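Local coordinates for protein dicer Related Helicase (Caenorhabditis elegans, PDB 6M6Q) that is a Dicer-related RNA helicase of the RIG-I-like receptor family, acting in RNA interference and probably coupling RNA binding to ATP hydrolysis, at residues Y28-W34 and L266-L270. Coordinates in Å, arbitrary orientation, origin at the centre of the assembly. Residues are numbered along the deposited sequence.
Sequences YFRLLKW and LTMFL
Packing of a helix against a helix-to-helix bend through leucines one turn apart, here Leu-266 and Leu-270, is exemplified at the buried centre of this all-helical N-terminal domain of the helicase. Residues 28-34 carry the chain from helix 25-29 through a short 3-10 segment at 30-31 (Leu-31 N to Tyr-28 O, 3.0 Å) into helix 33-42, with Leu-32 as N-cap residue. They face 266-270, a regular turn of helix 262-271, closed by Leu-270 N to Leu-266 O at 2.9 Å. Leu-31 and Leu-266 set the register, their CA atoms 5.1 Å apart. Leu-31, in the mt rotamer, points toward the partner helix: its CD2 lies 4.1 Å from Leu-266 CD2 and 4.0 Å from Phe-269 CB, while its CB meets Leu-270 CD1 at 3.8 Å. Leu-266, also mt, sends CD1 to 3.5 Å from Trp-34 CD1. Leu-270 adopts tp (chi1 -169°, chi2 75°), which directs its two methyls to different partners: CD2 reaches Leu-32 CD2 at 3.8 Å, and CD1 sits over a face of the Tyr-28 ring, a CH-pi contact 4.0 Å from the centroid. With chi1 at t, that tyrosine can also donate from OH to Leu-270 O, at 2.7 Å. The CA-to-CB bond of Arg-30 points away, and its NE forms a salt bridge with Asp-188; helix 186-193 covers Leu-31 and Leu-266 through Ala-191. A water bridges the two segments, donating to the carbonyl Leu-31 O at 2.9 Å and to the side-chain hydroxyl Thr-267 OG1 at 2.6 Å.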
ATOM      1  N   TYR B  28       0.250  -1.595  15.358  1.00 49.95           N
ATOM      2  CA  TYR B  28      -0.814  -1.934  16.311  1.00 50.74           C
ATOM      3  C   TYR B  28      -1.630  -0.667  16.591  1.00 52.82           C
ATOM      4  O   TYR B  28      -2.866  -0.717  16.463  1.00 57.93           O
ATOM      5  CB  TYR B  28      -0.247  -2.591  17.568  1.00 52.18           C
ATOM      6  CG  TYR B  28      -1.330  -3.131  18.471  1.00 52.97           C
ATOM      7  CD1 TYR B  28      -1.772  -2.414  19.575  1.00 49.62           C
ATOM      8  CD2 TYR B  28      -2.001  -4.296  18.148  1.00 49.64           C
ATOM      9  CE1 TYR B  28      -2.823  -2.862  20.349  1.00 49.66           C
ATOM     10  CE2 TYR B  28      -3.042  -4.767  18.928  1.00 51.20           C
ATOM     11  CZ  TYR B  28      -3.457  -4.044  20.028  1.00 47.94           C
ATOM     12  OH  TYR B  28      -4.471  -4.524  20.810  1.00 55.21           O
ATOM     13  N   PHE B  29      -0.964   0.454  16.854  1.00 53.62           N
ATOM     14  CA  PHE B  29      -1.623   1.765  17.107  1.00 53.75           C
ATOM     15  C   PHE B  29      -2.507   2.146  15.908  1.00 58.19           C
ATOM     16  O   PHE B  29      -3.582   2.705  16.134  1.00 61.66           O
ATOM     17  CB  PHE B  29      -0.595   2.859  17.384  1.00 52.79           C
ATOM     18  CG  PHE B  29      -1.203   4.210  17.657  1.00 54.08           C
ATOM     19  CD1 PHE B  29      -1.627   4.554  18.926  1.00 49.21           C
ATOM     20  CD2 PHE B  29      -1.387   5.127  16.631  1.00 60.43           C
ATOM     21  CE1 PHE B  29      -2.208   5.790  19.171  1.00 52.70           C
ATOM     22  CE2 PHE B  29      -1.966   6.362  16.880  1.00 58.77           C
ATOM     23  CZ  PHE B  29      -2.362   6.697  18.153  1.00 52.42           C
ATOM     24  N   ARG B  30      -2.063   1.835  14.681  1.00 55.45           N
ATOM     25  CA  ARG B  30      -2.746   2.213  13.405  1.00 51.83           C
ATOM     26  C   ARG B  30      -4.002   1.366  13.171  1.00 52.71           C
ATOM     27  O   ARG B  30      -4.742   1.714  12.266  1.00 56.01           O
ATOM     28  CB  ARG B  30      -1.783   2.106  12.216  1.00 48.64           C
ATOM     29  CG  ARG B  30      -0.762   3.233  12.177  1.00 48.55           C
ATOM     30  CD  ARG B  30      -0.030   3.330  10.873  1.00 52.04           C
ATOM     31  NE  ARG B  30       0.788   2.164  10.573  1.00 55.62           N
ATOM     32  CZ  ARG B  30       2.116   2.081  10.765  1.00 54.04           C
ATOM     33  NH1 ARG B  30       2.784   3.084  11.317  1.00 51.41           N
ATOM     34  NH2 ARG B  30       2.767   0.989  10.397  1.00 49.05           N
ATOM     35  N   LEU B  31      -4.290   0.369  14.019  1.00 56.79           N
ATOM     36  CA  LEU B  31      -5.616  -0.329  14.030  1.00 50.07           C
ATOM     37  C   LEU B  31      -6.671   0.594  14.676  1.00 47.26           C
ATOM     38  O   LEU B  31      -7.883   0.361  14.432  1.00 48.74           O
ATOM     39  CB  LEU B  31      -5.502  -1.679  14.753  1.00 48.79           C
ATOM     40  CG  LEU B  31      -4.569  -2.708  14.094  1.00 51.07           C
ATOM     41  CD1 LEU B  31      -4.184  -3.815  15.060  1.00 53.03           C
ATOM     42  CD2 LEU B  31      -5.200  -3.309  12.861  1.00 50.03           C
ATOM     43  N   LEU B  32      -6.232   1.679  15.339  1.00 49.57           N
ATOM     44  CA  LEU B  32      -7.113   2.752  15.917  1.00 54.05           C
ATOM     45  C   LEU B  32      -7.109   4.013  15.032  1.00 51.50           C
ATOM     46  O   LEU B  32      -7.559   5.061  15.517  1.00 54.67           O
ATOM     47  CB  LEU B  32      -6.624   3.138  17.325  1.00 53.88           C
ATOM     48  CG  LEU B  32      -6.904   2.151  18.448  1.00 53.80           C
ATOM     49  CD1 LEU B  32      -6.047   2.480  19.658  1.00 52.55           C
ATOM     50  CD2 LEU B  32      -8.370   2.166  18.818  1.00 60.29           C
ATOM     51  N   LYS B  33      -6.576   3.949  13.816  1.00 53.32           N
ATOM     52  CA  LYS B  33      -6.406   5.145  12.947  1.00 50.20           C
ATOM     53  C   LYS B  33      -7.767   5.817  12.673  1.00 47.52           C
ATOM     54  O   LYS B  33      -7.777   7.035  12.551  1.00 50.89           O
ATOM     55  CB  LYS B  33      -5.666   4.774  11.660  1.00 47.75           C
ATOM     56  CG  LYS B  33      -6.455   3.998  10.612  1.00 49.34           C
ATOM     57  CD  LYS B  33      -5.675   3.875   9.314  1.00 47.79           C
ATOM     58  CE  LYS B  33      -6.547   3.767   8.101  1.00 47.53           C
ATOM     59  NZ  LYS B  33      -5.800   3.178   6.969  1.00 58.52           N
ATOM     60  N   TRP B  34      -8.870   5.062  12.575  1.00 49.41           N
ATOM     61  CA  TRP B  34     -10.217   5.635  12.278  1.00 46.41           C
ATOM     62  C   TRP B  34     -10.774   6.303  13.531  1.00 48.24           C
ATOM     63  O   TRP B  34     -11.454   7.364  13.386  1.00 48.01           O
ATOM     64  CB  TRP B  34     -11.179   4.584  11.712  1.00 46.08           C
ATOM     65  CG  TRP B  34     -10.783   4.083  10.351  1.00 47.19           C
ATOM     66  CD1 TRP B  34     -10.605   2.782   9.974  1.00 49.84           C
ATOM     67  CD2 TRP B  34     -10.480   4.880   9.188  1.00 45.38           C
ATOM     68  NE1 TRP B  34     -10.217   2.714   8.660  1.00 50.52           N
ATOM     69  CE2 TRP B  34     -10.129   3.985   8.155  1.00 47.56           C
ATOM     70  CE3 TRP B  34     -10.489   6.255   8.910  1.00 48.04           C
ATOM     71  CZ2 TRP B  34      -9.790   4.422   6.875  1.00 45.13           C
ATOM     72  CZ3 TRP B  34     -10.140   6.685   7.648  1.00 47.71           C
ATOM     73  CH2 TRP B  34      -9.788   5.779   6.648  1.00 46.11           C
ATOM     74  N   LEU B 266     -10.866  -3.339  11.776  1.00 58.19           N
ATOM     75  CA  LEU B 266      -9.575  -3.060  12.454  1.00 57.93           C
ATOM     76  C   LEU B 266      -9.691  -3.405  13.944  1.00 62.26           C
ATOM     77  O   LEU B 266      -8.696  -3.957  14.506  1.00 57.07           O
ATOM     78  CB  LEU B 266      -9.190  -1.591  12.241  1.00 53.38           C
ATOM     79  CG  LEU B 266      -8.917  -1.199  10.788  1.00 47.76           C
ATOM     80  CD1 LEU B 266      -8.330   0.192  10.713  1.00 47.86           C
ATOM     81  CD2 LEU B 266      -8.004  -2.203  10.102  1.00 43.69           C
ATOM     82  N   THR B 267     -10.862  -3.162  14.542  1.00 56.82           N
ATOM     83  CA  THR B 267     -11.103  -3.367  15.987  1.00 54.65           C
ATOM     84  C   THR B 267     -11.072  -4.862  16.297  1.00 51.51           C
ATOM     85  O   THR B 267     -10.649  -5.197  17.404  1.00 59.65           O
ATOM     86  CB  THR B 267     -12.391  -2.674  16.429  1.00 61.76           C
ATOM     87  OG1 THR B 267     -12.217  -1.287  16.141  1.00 63.51           O
ATOM     88  CG2 THR B 267     -12.693  -2.838  17.899  1.00 63.76           C
ATOM     89  N   MET B 268     -11.375  -5.720  15.319  1.00 50.96           N
ATOM     90  CA  MET B 268     -11.260  -7.205  15.465  1.00 57.21           C
ATOM     91  C   MET B 268      -9.786  -7.604  15.619  1.00 57.62           C
ATOM     92  O   MET B 268      -9.484  -8.374  16.541  1.00 59.79           O
ATOM     93  CB  MET B 268     -11.845  -7.958  14.271  1.00 56.62           C
ATOM     94  CG  MET B 268     -13.331  -8.019  14.272  1.00 61.87           C
ATOM     95  SD  MET B 268     -13.909  -8.962  12.863  1.00 81.01           S
ATOM     96  CE  MET B 268     -13.994 -10.601  13.565  1.00 78.57           C
ATOM     97  N   PHE B 269      -8.902  -7.118  14.750  1.00 62.19           N
ATOM     98  CA  PHE B 269      -7.442  -7.399  14.802  1.00 58.18           C
ATOM     99  C   PHE B 269      -6.839  -6.772  16.063  1.00 53.22           C
ATOM    100  O   PHE B 269      -5.949  -7.387  16.638  1.00 54.89           O
ATOM    101  CB  PHE B 269      -6.752  -6.904  13.531  1.00 57.48           C
ATOM    102  CG  PHE B 269      -6.998  -7.791  12.341  1.00 48.93           C
ATOM    103  CD1 PHE B 269      -8.124  -7.614  11.553  1.00 50.64           C
ATOM    104  CD2 PHE B 269      -6.145  -8.847  12.056  1.00 43.24           C
ATOM    105  CE1 PHE B 269      -8.373  -8.448  10.477  1.00 52.14           C
ATOM    106  CE2 PHE B 269      -6.403  -9.691  10.989  1.00 47.71           C
ATOM    107  CZ  PHE B 269      -7.512  -9.485  10.194  1.00 53.10           C
ATOM    108  N   LEU B 270      -7.366  -5.622  16.495  1.00 49.18           N
ATOM    109  CA  LEU B 270      -6.962  -4.935  17.748  1.00 47.27           C
ATOM    110  C   LEU B 270      -7.272  -5.850  18.928  1.00 50.54           C
ATOM    111  O   LEU B 270      -6.404  -6.017  19.767  1.00 54.01           O
ATOM    112  CB  LEU B 270      -7.705  -3.598  17.866  1.00 45.25           C
ATOM    113  CG  LEU B 270      -7.228  -2.633  18.955  1.00 46.03           C
ATOM    114  CD1 LEU B 270      -5.937  -1.969  18.555  1.00 55.80           C
ATOM    115  CD2 LEU B 270      -8.261  -1.560  19.241  1.00 44.00           C
TER
HETATM  116  O   HOH W   1      -9.777  -0.342  16.557  1.00 60.54           O